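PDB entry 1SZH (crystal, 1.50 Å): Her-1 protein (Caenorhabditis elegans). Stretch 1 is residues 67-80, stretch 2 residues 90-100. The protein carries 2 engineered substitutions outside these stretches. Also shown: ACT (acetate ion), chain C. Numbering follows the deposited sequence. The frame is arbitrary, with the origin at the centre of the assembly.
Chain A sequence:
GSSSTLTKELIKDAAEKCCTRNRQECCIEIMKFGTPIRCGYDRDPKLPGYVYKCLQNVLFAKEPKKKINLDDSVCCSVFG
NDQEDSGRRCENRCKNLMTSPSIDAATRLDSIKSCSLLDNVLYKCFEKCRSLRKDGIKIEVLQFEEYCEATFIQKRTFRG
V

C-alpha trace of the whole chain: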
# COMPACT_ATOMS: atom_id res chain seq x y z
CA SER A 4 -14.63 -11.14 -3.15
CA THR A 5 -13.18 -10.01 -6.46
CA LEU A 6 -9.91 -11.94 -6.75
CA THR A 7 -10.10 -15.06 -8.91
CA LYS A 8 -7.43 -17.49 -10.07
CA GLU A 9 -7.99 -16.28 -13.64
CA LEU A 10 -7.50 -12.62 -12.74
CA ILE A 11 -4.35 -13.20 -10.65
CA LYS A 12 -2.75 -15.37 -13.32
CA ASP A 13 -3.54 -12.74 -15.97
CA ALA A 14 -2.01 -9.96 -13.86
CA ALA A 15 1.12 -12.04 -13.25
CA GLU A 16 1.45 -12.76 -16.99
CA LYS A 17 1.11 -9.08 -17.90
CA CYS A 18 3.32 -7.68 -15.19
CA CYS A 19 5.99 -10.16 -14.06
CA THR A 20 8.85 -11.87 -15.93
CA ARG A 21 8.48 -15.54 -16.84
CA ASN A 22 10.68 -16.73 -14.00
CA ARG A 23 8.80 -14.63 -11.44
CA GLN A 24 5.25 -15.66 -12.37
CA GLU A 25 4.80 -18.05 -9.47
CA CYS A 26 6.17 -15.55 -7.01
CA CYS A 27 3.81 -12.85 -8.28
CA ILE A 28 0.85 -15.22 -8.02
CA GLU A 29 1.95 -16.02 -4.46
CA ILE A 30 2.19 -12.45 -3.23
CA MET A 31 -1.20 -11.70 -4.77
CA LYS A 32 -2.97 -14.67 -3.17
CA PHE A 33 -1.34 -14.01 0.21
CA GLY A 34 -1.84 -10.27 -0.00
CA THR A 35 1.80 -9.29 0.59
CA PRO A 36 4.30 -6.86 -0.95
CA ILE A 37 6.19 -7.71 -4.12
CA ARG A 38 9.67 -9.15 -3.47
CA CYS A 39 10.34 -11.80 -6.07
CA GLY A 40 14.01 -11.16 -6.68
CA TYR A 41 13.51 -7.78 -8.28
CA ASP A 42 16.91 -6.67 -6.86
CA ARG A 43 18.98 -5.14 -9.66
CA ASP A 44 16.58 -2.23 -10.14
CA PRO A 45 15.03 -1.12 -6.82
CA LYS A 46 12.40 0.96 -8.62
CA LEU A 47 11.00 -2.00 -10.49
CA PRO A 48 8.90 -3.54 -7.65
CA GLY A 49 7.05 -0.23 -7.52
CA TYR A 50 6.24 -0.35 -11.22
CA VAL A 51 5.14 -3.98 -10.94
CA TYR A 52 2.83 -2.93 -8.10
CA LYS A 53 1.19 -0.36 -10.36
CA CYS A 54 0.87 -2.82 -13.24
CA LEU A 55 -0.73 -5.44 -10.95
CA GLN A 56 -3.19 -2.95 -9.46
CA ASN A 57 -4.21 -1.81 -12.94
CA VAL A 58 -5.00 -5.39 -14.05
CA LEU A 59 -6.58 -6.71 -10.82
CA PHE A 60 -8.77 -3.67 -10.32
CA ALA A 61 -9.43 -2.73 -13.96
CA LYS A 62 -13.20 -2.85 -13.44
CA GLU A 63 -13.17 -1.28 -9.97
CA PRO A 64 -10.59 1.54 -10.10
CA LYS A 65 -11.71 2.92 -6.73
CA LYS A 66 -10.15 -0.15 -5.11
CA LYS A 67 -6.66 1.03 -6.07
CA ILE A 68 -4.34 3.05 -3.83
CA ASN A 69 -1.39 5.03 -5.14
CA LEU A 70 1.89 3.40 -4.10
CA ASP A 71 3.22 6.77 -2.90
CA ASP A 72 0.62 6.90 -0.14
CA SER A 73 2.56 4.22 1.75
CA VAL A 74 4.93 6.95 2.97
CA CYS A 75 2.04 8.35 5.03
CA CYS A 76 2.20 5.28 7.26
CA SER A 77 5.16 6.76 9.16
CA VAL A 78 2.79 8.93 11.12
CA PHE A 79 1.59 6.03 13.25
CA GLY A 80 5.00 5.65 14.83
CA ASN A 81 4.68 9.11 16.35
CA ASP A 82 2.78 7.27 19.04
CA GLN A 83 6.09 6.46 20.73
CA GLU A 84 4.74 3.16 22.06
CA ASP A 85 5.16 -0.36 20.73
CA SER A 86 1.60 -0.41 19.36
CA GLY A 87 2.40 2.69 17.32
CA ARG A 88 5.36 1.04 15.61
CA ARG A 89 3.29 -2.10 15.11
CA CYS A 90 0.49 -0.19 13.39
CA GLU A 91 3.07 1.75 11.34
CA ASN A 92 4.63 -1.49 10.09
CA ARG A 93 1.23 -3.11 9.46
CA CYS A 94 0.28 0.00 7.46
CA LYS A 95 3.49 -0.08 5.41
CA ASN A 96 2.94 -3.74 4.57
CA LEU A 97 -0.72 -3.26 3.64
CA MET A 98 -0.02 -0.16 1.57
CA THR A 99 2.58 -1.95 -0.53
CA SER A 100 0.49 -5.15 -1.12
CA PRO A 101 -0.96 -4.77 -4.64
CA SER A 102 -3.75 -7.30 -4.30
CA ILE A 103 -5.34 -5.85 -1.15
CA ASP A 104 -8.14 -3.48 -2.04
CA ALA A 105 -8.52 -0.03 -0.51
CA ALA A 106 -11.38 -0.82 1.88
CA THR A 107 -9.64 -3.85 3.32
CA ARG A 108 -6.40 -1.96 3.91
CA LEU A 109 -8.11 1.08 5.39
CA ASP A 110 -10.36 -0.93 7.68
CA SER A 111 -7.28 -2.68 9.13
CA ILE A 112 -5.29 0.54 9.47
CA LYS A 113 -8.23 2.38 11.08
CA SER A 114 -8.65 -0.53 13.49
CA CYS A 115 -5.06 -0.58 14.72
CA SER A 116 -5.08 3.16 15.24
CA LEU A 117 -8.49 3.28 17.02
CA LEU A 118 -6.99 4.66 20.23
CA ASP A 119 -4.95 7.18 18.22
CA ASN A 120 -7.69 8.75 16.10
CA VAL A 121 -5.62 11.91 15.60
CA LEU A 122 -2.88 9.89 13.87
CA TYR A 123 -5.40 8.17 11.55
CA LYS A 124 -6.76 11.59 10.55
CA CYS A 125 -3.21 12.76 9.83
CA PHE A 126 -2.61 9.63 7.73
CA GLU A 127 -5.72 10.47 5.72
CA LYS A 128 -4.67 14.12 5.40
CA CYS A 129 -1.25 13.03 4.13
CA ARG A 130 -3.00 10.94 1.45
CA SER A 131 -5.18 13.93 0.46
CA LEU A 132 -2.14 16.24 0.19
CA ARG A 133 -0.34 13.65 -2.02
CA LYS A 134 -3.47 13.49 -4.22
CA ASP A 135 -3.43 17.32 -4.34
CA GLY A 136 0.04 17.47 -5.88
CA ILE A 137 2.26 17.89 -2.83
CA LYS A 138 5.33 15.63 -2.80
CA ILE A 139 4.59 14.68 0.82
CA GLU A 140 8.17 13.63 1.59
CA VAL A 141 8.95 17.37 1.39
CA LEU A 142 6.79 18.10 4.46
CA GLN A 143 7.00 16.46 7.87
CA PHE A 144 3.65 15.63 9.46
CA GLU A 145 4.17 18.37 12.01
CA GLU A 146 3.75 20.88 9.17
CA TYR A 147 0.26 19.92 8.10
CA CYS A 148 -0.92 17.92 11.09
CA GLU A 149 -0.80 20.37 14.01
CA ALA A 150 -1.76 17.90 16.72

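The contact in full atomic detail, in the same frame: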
# COMPACT_ATOMS: atom_id res chain seq x y z
N LYS A 67 -8.09 0.79 -6.01
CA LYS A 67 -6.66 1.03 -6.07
C LYS A 67 -6.20 2.12 -5.11
O LYS A 67 -6.98 3.02 -4.76
CB LYS A 67 -6.25 1.46 -7.49
CG LYS A 67 -6.56 0.43 -8.56
CD LYS A 67 -5.89 0.73 -9.90
CE LYS A 67 -6.51 1.89 -10.61
NZ LYS A 67 -6.03 1.96 -12.04
N ILE A 68 -4.94 2.02 -4.68
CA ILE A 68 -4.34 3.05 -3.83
C ILE A 68 -2.96 3.35 -4.40
O ILE A 68 -2.18 2.43 -4.68
CB ILE A 68 -4.19 2.61 -2.37
CG1 ILE A 68 -5.58 2.55 -1.72
CG2 ILE A 68 -3.31 3.64 -1.60
CD1 ILE A 68 -5.57 1.98 -0.33
N ASN A 69 -2.66 4.63 -4.59
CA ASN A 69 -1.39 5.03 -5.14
C ASN A 69 -0.24 4.54 -4.25
O ASN A 69 -0.27 4.71 -3.02
CB ASN A 69 -1.34 6.56 -5.25
CG ASN A 69 -0.22 7.05 -6.15
OD1 ASN A 69 -0.46 7.61 -7.23
ND2 ASN A 69 1.01 6.85 -5.72
N LEU A 70 0.75 3.90 -4.86
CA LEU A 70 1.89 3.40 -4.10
C LEU A 70 2.56 4.45 -3.20
O LEU A 70 3.01 4.13 -2.09
CB LEU A 70 2.93 2.79 -5.05
CG LEU A 70 4.17 2.17 -4.38
CD1 LEU A 70 3.77 1.02 -3.44
CD2 LEU A 70 5.10 1.67 -5.49
N ASP A 71 2.60 5.70 -3.66
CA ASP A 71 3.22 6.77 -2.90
C ASP A 71 2.56 7.03 -1.56
O ASP A 71 3.21 7.56 -0.66
CB ASP A 71 3.24 8.09 -3.69
CG ASP A 71 4.04 8.00 -4.96
OD1 ASP A 71 5.12 7.36 -4.95
OD2 ASP A 71 3.60 8.59 -5.98
N ASP A 72 1.29 6.67 -1.41
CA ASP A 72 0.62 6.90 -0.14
C ASP A 72 1.20 6.05 1.00
O ASP A 72 0.95 6.32 2.18
CB ASP A 72 -0.89 6.59 -0.26
CG ASP A 72 -1.64 7.62 -1.10
OD1 ASP A 72 -1.01 8.53 -1.66
OD2 ASP A 72 -2.88 7.48 -1.20
N SER A 73 2.01 5.04 0.68
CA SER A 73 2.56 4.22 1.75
C SER A 73 3.49 5.03 2.65
O SER A 73 3.68 4.68 3.82
CB SER A 73 3.29 3.00 1.18
OG SER A 73 4.40 3.39 0.37
N VAL A 74 4.04 6.13 2.14
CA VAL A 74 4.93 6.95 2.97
C VAL A 74 4.17 7.60 4.13
O VAL A 74 4.76 7.94 5.16
CB VAL A 74 5.63 8.04 2.12
CG1 VAL A 74 6.34 7.42 0.91
CG2 VAL A 74 4.64 9.06 1.68
N CYS A 75 2.86 7.73 3.99
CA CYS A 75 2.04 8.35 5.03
C CYS A 75 1.97 7.50 6.30
O CYS A 75 1.66 7.97 7.40
CB CYS A 75 0.63 8.58 4.49
SG CYS A 75 0.55 9.66 3.05
N CYS A 76 2.25 6.21 6.14
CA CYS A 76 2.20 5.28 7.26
C CYS A 76 3.13 5.65 8.42
O CYS A 76 2.87 5.25 9.56
CB CYS A 76 2.59 3.89 6.77
SG CYS A 76 1.42 3.11 5.67
N SER A 77 4.20 6.39 8.14
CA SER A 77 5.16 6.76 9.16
C SER A 77 4.54 7.52 10.30
O SER A 77 5.08 7.52 11.41
CB SER A 77 6.28 7.59 8.54
OG SER A 77 7.01 6.80 7.62
N VAL A 78 3.40 8.15 10.05
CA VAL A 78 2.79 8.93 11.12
C VAL A 78 2.35 8.12 12.33
O VAL A 78 2.30 8.63 13.44
CB VAL A 78 1.57 9.75 10.64
CG1 VAL A 78 0.34 8.88 10.45
CG2 VAL A 78 1.29 10.86 11.63
N PHE A 79 2.06 6.84 12.14
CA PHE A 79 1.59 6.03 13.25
C PHE A 79 2.64 5.76 14.30
O PHE A 79 2.30 5.48 15.45
CB PHE A 79 0.99 4.74 12.73
CG PHE A 79 -0.25 4.95 11.94
CD1 PHE A 79 -0.27 4.73 10.56
CD2 PHE A 79 -1.40 5.45 12.56
CE1 PHE A 79 -1.41 4.99 9.82
CE2 PHE A 79 -2.56 5.71 11.83
CZ PHE A 79 -2.56 5.48 10.45
N GLY A 80 3.91 5.88 13.90
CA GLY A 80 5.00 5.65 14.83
C GLY A 80 5.23 6.84 15.74
O GLY A 80 6.07 6.78 16.63
N CYS A 90 1.48 -0.64 14.36
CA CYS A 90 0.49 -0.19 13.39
C CYS A 90 1.21 0.44 12.19
O CYS A 90 0.78 0.28 11.05
CB CYS A 90 -0.46 0.83 14.06
SG CYS A 90 -1.93 1.36 13.15
N GLU A 91 2.32 1.14 12.44
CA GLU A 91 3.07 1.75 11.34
C GLU A 91 3.56 0.67 10.37
O GLU A 91 3.38 0.78 9.14
CB GLU A 91 4.28 2.53 11.88
CG GLU A 91 5.26 2.98 10.79
CD GLU A 91 6.40 3.80 11.33
OE1 GLU A 91 6.47 3.96 12.57
OE2 GLU A 91 7.23 4.27 10.52
N ASN A 92 4.13 -0.40 10.92
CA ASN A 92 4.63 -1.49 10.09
C ASN A 92 3.52 -2.25 9.37
O ASN A 92 3.69 -2.62 8.21
CB ASN A 92 5.49 -2.45 10.92
CG ASN A 92 6.80 -1.82 11.35
OD1 ASN A 92 7.34 -0.95 10.65
ND2 ASN A 92 7.34 -2.25 12.49
N ARG A 93 2.38 -2.44 10.04
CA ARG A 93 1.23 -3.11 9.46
C ARG A 93 0.77 -2.24 8.28
O ARG A 93 0.50 -2.74 7.19
CB ARG A 93 0.12 -3.23 10.52
CG ARG A 93 -1.32 -3.39 10.01
CD ARG A 93 -1.72 -4.82 9.70
NE ARG A 93 -1.53 -5.78 10.78
CZ ARG A 93 -2.46 -6.16 11.67
NH1 ARG A 93 -3.68 -5.67 11.65
NH2 ARG A 93 -2.16 -7.13 12.54
N CYS A 94 0.69 -0.93 8.51
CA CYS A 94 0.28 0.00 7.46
C CYS A 94 1.24 -0.07 6.26
O CYS A 94 0.80 -0.19 5.12
CB CYS A 94 0.26 1.42 8.05
SG CYS A 94 -0.33 2.75 6.99
N LYS A 95 2.54 -0.04 6.52
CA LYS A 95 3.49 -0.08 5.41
C LYS A 95 3.34 -1.36 4.60
O LYS A 95 3.41 -1.32 3.36
CB LYS A 95 4.92 0.05 5.93
CG LYS A 95 5.24 1.42 6.51
CD LYS A 95 6.67 1.46 7.06
CE LYS A 95 7.05 2.88 7.49
NZ LYS A 95 8.44 2.86 8.05
N ASN A 96 3.12 -2.48 5.28
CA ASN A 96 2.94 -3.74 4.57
C ASN A 96 1.65 -3.72 3.75
O ASN A 96 1.66 -4.07 2.58
CB ASN A 96 2.93 -4.92 5.56
CG ASN A 96 4.33 -5.28 6.04
OD1 ASN A 96 5.30 -5.17 5.29
ND2 ASN A 96 4.43 -5.74 7.28
N LEU A 97 0.54 -3.31 4.36
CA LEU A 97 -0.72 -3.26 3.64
C LEU A 97 -0.64 -2.33 2.43
O LEU A 97 -1.10 -2.68 1.34
CB LEU A 97 -1.85 -2.75 4.56
CG LEU A 97 -2.31 -3.72 5.65
CD1 LEU A 97 -3.14 -2.95 6.71
CD2 LEU A 97 -3.12 -4.83 5.02
N MET A 98 -0.06 -1.16 2.63
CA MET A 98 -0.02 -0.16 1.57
C MET A 98 0.92 -0.47 0.43
O MET A 98 0.96 0.27 -0.56
CB MET A 98 0.29 1.22 2.17
CG MET A 98 -0.80 1.71 3.15
SD MET A 98 -2.36 2.20 2.35
CE MET A 98 -1.91 3.83 1.68
N THR A 99 1.69 -1.55 0.56
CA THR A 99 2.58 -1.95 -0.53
C THR A 99 2.19 -3.34 -1.07
O THR A 99 2.95 -3.95 -1.82
CB THR A 99 4.07 -1.94 -0.08
OG1 THR A 99 4.22 -2.72 1.11
CG2 THR A 99 4.55 -0.51 0.18
N SER A 100 1.00 -3.83 -0.69
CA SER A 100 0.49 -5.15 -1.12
C SER A 100 -0.50 -4.87 -2.26
O SER A 100 -1.64 -4.49 -2.04
CB SER A 100 -0.20 -5.84 0.06
OG SER A 100 0.77 -6.14 1.06
C ACT C . 1.10 -7.58 12.63
O ACT C . 0.96 -7.12 11.41
OXT ACT C . 1.88 -7.11 13.53
CH3 ACT C . 0.30 -8.74 13.13
O HOH W 1 -0.24 2.64 -1.02
O HOH W 2 9.49 5.48 8.05

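One covalent bond and a strip of apolar packing join these stretches; no direct hydrogen bond crosses between them. The 3-10 segment 70-80 lies against the helix that begins before Cys90, and 646 Å² is buried, summed over both sides.

The disulfide is the fixed point. Cys76 and Cys94 both direct CA-to-CB toward the other stretch, chi1 m in the first and t in the second, and their SG atoms join at 2.2 Å with chi3 of -72°. A disulfide needs the backbones close. Beside it, CB of Ser73 packs on CB of Met98 at 3.6 Å, and the CA atoms of these two residues are 5.1 Å apart.

Sulfur-bearing side chains supply much of the packing. Met98, with the largest covered area, folds its side chain through three m rotamers, so that CG lies 3.6 Å from Cys76 SG while CE reaches Ile68 CG2 at 3.6 Å and Asp72 CB at 3.5 Å. A flexible, unbranched chain suits a pocket lined by such different partners. At the other end Phe79 offers its ring to two sulfurs: Cys90 SG sits over one face, 4.3 Å from the ring centroid, and Cys94 SG lies at the edge, 3.8 Å from Phe79 CE1. Leu70 CD1 meets Thr99 CG2 at 4.0 Å, extending the apolar strip.

Polar groups work within each stretch or through water. Lys95 NZ donates a hydrogen bond to Glu91 OE2 at 3.1 Å, forming a salt bridge that pairs charges one helical turn apart, and the extended Glu91 chain lies along the 3-10 segment. Its OE1 comes 3.2 Å from Gly80 CA, where an ideal CB would clash, so glycine leaves room for the carboxylate. Water 1 donates to Asn69 O (2.9 Å) and Met98 O (2.7 Å), bridging two backbone carbonyls; water 2 links Ser77 OG and Lys95 NZ, each at 2.8 Å.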